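Local coordinates for protein bacteriophage virulence determinant (Salmonella enterica subsp. enterica serovar Typhimurium str. 14028S, PDB 6GGR) that is a zinc-binding phage-borne virulence effector of the PipA family, probably a metalloprotease that cleaves host NF-kappaB transcription factors, at residues B[98-101]-B[105-108]. Numbering follows the deposited sequence.
Sequences QELH and QRWL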
ATOM      1  N   GLN B  98      18.591  -3.719  21.079  1.00 70.98           N
ATOM      2  CA  GLN B  98      17.443  -4.519  21.497  1.00 74.49           C
ATOM      3  C   GLN B  98      17.395  -5.866  20.788  1.00 81.32           C
ATOM      4  O   GLN B  98      17.157  -6.896  21.430  1.00 94.15           O
ATOM      5  CB  GLN B  98      16.140  -3.759  21.237  1.00 66.02           C
ATOM      6  CG  GLN B  98      16.059  -2.410  21.911  1.00 71.38           C
ATOM      7  CD  GLN B  98      16.446  -2.458  23.377  1.00 86.53           C
ATOM      8  OE1 GLN B  98      17.569  -2.112  23.746  1.00107.24           O
ATOM      9  NE2 GLN B  98      15.516  -2.885  24.222  1.00 80.20           N
ATOM     10  N   GLU B  99      17.614  -5.882  19.473  1.00 69.90           N
ATOM     11  CA  GLU B  99      17.310  -7.070  18.683  1.00 71.61           C
ATOM     12  C   GLU B  99      18.388  -7.369  17.649  1.00 67.71           C
ATOM     13  O   GLU B  99      18.868  -8.503  17.562  1.00 71.47           O
ATOM     14  CB  GLU B  99      15.962  -6.895  17.982  1.00 76.85           C
ATOM     15  CG  GLU B  99      14.843  -6.403  18.890  1.00 95.96           C
ATOM     16  CD  GLU B  99      13.520  -6.267  18.165  1.00105.34           C
ATOM     17  OE1 GLU B  99      13.472  -5.550  17.142  1.00 98.80           O
ATOM     18  OE2 GLU B  99      12.527  -6.878  18.615  1.00109.63           O
ATOM     19  N   LEU B 100      18.806  -6.358  16.923  1.00 61.42           N
ATOM     20  CA  LEU B 100      19.614  -6.682  15.768  1.00 59.93           C
ATOM     21  C   LEU B 100      20.926  -7.315  16.126  1.00 67.58           C
ATOM     22  O   LEU B 100      21.567  -7.918  15.301  1.00 80.00           O
ATOM     23  CB  LEU B 100      19.776  -5.563  14.681  1.00 56.26           C
ATOM     24  CG  LEU B 100      18.527  -5.117  13.911  1.00 74.86           C
ATOM     25  CD1 LEU B 100      18.838  -3.936  13.013  1.00 91.33           C
ATOM     26  CD2 LEU B 100      17.843  -6.239  13.099  1.00 67.51           C
ATOM     27  N   HIS B 101      21.397  -7.096  17.336  1.00 72.81           N
ATOM     28  CA  HIS B 101      22.654  -7.752  17.662  1.00 65.73           C
ATOM     29  C   HIS B 101      22.491  -9.265  17.658  1.00 68.56           C
ATOM     30  O   HIS B 101      23.463  -9.992  17.426  1.00 69.91           O
ATOM     31  CB  HIS B 101      23.161  -7.280  19.018  1.00 67.41           C
ATOM     32  CG  HIS B 101      22.281  -7.687  20.155  1.00 70.12           C
ATOM     33  ND1 HIS B 101      22.316  -8.947  20.710  1.00 73.51           N
ATOM     34  CD2 HIS B 101      21.322  -7.007  20.825  1.00 70.01           C
ATOM     35  CE1 HIS B 101      21.428  -9.022  21.684  1.00 75.33           C
ATOM     36  NE2 HIS B 101      20.810  -7.858  21.774  1.00 82.27           N
ATOM     37  N   GLN B 105      17.272 -12.535  15.636  1.00 85.23           N
ATOM     38  CA  GLN B 105      16.224 -11.513  15.734  1.00 77.87           C
ATOM     39  C   GLN B 105      16.131 -10.573  14.451  1.00 72.44           C
ATOM     40  O   GLN B 105      15.498  -9.546  14.539  1.00 63.15           O
ATOM     41  CB  GLN B 105      16.259 -10.710  17.068  1.00 69.36           C
ATOM     42  CG  GLN B 105      15.879 -11.491  18.331  1.00 73.23           C
ATOM     43  CD  GLN B 105      15.551 -10.562  19.578  1.00 78.39           C
ATOM     44  OE1 GLN B 105      14.426 -10.116  19.749  1.00 80.49           O
ATOM     45  NE2 GLN B 105      16.552 -10.232  20.387  1.00 84.89           N
ATOM     46  N   ARG B 106      16.815 -10.943  13.383  1.00 74.94           N
ATOM     47  CA  ARG B 106      16.890 -10.142  12.137  1.00 73.49           C
ATOM     48  C   ARG B 106      15.618 -10.280  11.239  1.00 70.91           C
ATOM     49  O   ARG B 106      14.754 -11.095  11.530  1.00 61.81           O
ATOM     50  CB  ARG B 106      18.181 -10.341  11.330  1.00 30.00           C
ATOM     51  CG  ARG B 106      19.340 -10.924  12.098  1.00 30.00           C
ATOM     52  CD  ARG B 106      20.208  -9.886  12.786  1.00 30.00           C
ATOM     53  NE  ARG B 106      21.626 -10.109  12.521  1.00 30.00           N
ATOM     54  CZ  ARG B 106      22.621  -9.630  13.245  1.00 30.00           C
ATOM     55  NH1 ARG B 106      22.410  -8.881  14.301  1.00 30.00           N
ATOM     56  NH2 ARG B 106      23.842  -9.889  12.878  1.00 30.00           N
ATOM     57  N   TRP B 107      15.516  -9.475  10.180  1.00 58.34           N
ATOM     58  CA  TRP B 107      14.277  -9.408   9.356  1.00 55.80           C
ATOM     59  C   TRP B 107      14.481 -10.136   8.063  1.00 64.96           C
ATOM     60  O   TRP B 107      15.580 -10.250   7.584  1.00 57.44           O
ATOM     61  CB  TRP B 107      13.835  -7.935   9.061  1.00 52.77           C
ATOM     62  CG  TRP B 107      13.480  -7.145  10.267  1.00 61.17           C
ATOM     63  CD1 TRP B 107      14.314  -6.695  11.202  1.00 60.59           C
ATOM     64  CD2 TRP B 107      12.187  -6.683  10.637  1.00 62.84           C
ATOM     65  NE1 TRP B 107      13.641  -6.009  12.142  1.00 60.79           N
ATOM     66  CE2 TRP B 107      12.323  -5.986  11.816  1.00 60.49           C
ATOM     67  CE3 TRP B 107      10.923  -6.810  10.070  1.00 60.59           C
ATOM     68  CZ2 TRP B 107      11.264  -5.417  12.447  1.00 53.45           C
ATOM     69  CZ3 TRP B 107       9.885  -6.259  10.693  1.00 52.51           C
ATOM     70  CH2 TRP B 107      10.043  -5.570  11.866  1.00 59.47           C
ATOM     71  N   LEU B 108      13.389 -10.687   7.550  1.00 63.96           N
ATOM     72  CA  LEU B 108      13.408 -11.255   6.208  1.00 61.85           C
ATOM     73  C   LEU B 108      13.241 -10.147   5.178  1.00 55.17           C
ATOM     74  O   LEU B 108      12.401  -9.256   5.336  1.00 56.09           O
ATOM     75  CB  LEU B 108      12.289 -12.284   6.047  1.00 63.48           C
ATOM     76  CG  LEU B 108      12.434 -13.608   6.804  1.00 61.30           C
ATOM     77  CD1 LEU B 108      11.165 -14.441   6.686  1.00 77.25           C
ATOM     78  CD2 LEU B 108      13.632 -14.388   6.285  1.00 61.79           C
TER
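The helix-to-strand turn that leads from helix 86-100 into strand 107-111 folds back so that Q105 lies across E99 and W107 meets L100. The chain reverses within a few residues, as the 5.4 Å between CA of E99 and CA of Q105 indicates. The Q105 side chain, extended beyond CG, packs along the backbone and CB of E99 near the close of helix 86-100. Its CB sits 3.5 Å from the backbone O of E99, while NE2 lies 3.5 Å from O of Q98. The E99 and Q105 side chains cross at about a right angle, E99 CG lying 3.8 Å from Q105 OE1, and the carboxylate and amide planes are turned 74° apart. The E99 carboxylate has polar partners outside the two segments: OE1 is hydrogen-bonded to NE2 of H174, and OE2 makes a long, weak ion pair with NZ of K131.

Strand 107-111 is an outer strand of the three-stranded mixed sheet, running parallel to strand 132-135, and W107 is its first residue. The L100 methyl CD2 reaches the indole at its edge, near the ring plane, 4.0 Å from W107 CD1. L100 and W107 are both buried; L49 touches the two of them, and helix 160-173 adds L172 against L100 and A171 against W107. That helix carries H166 and H170, an HxxxH pair that binds zinc in this protein, though no metal is bound to this chain here; the W107 side chain is about 7 Å from that of H170. R106 NH1 is modelled too close to the backbone O of L100, so its guanidinium position is doubtful.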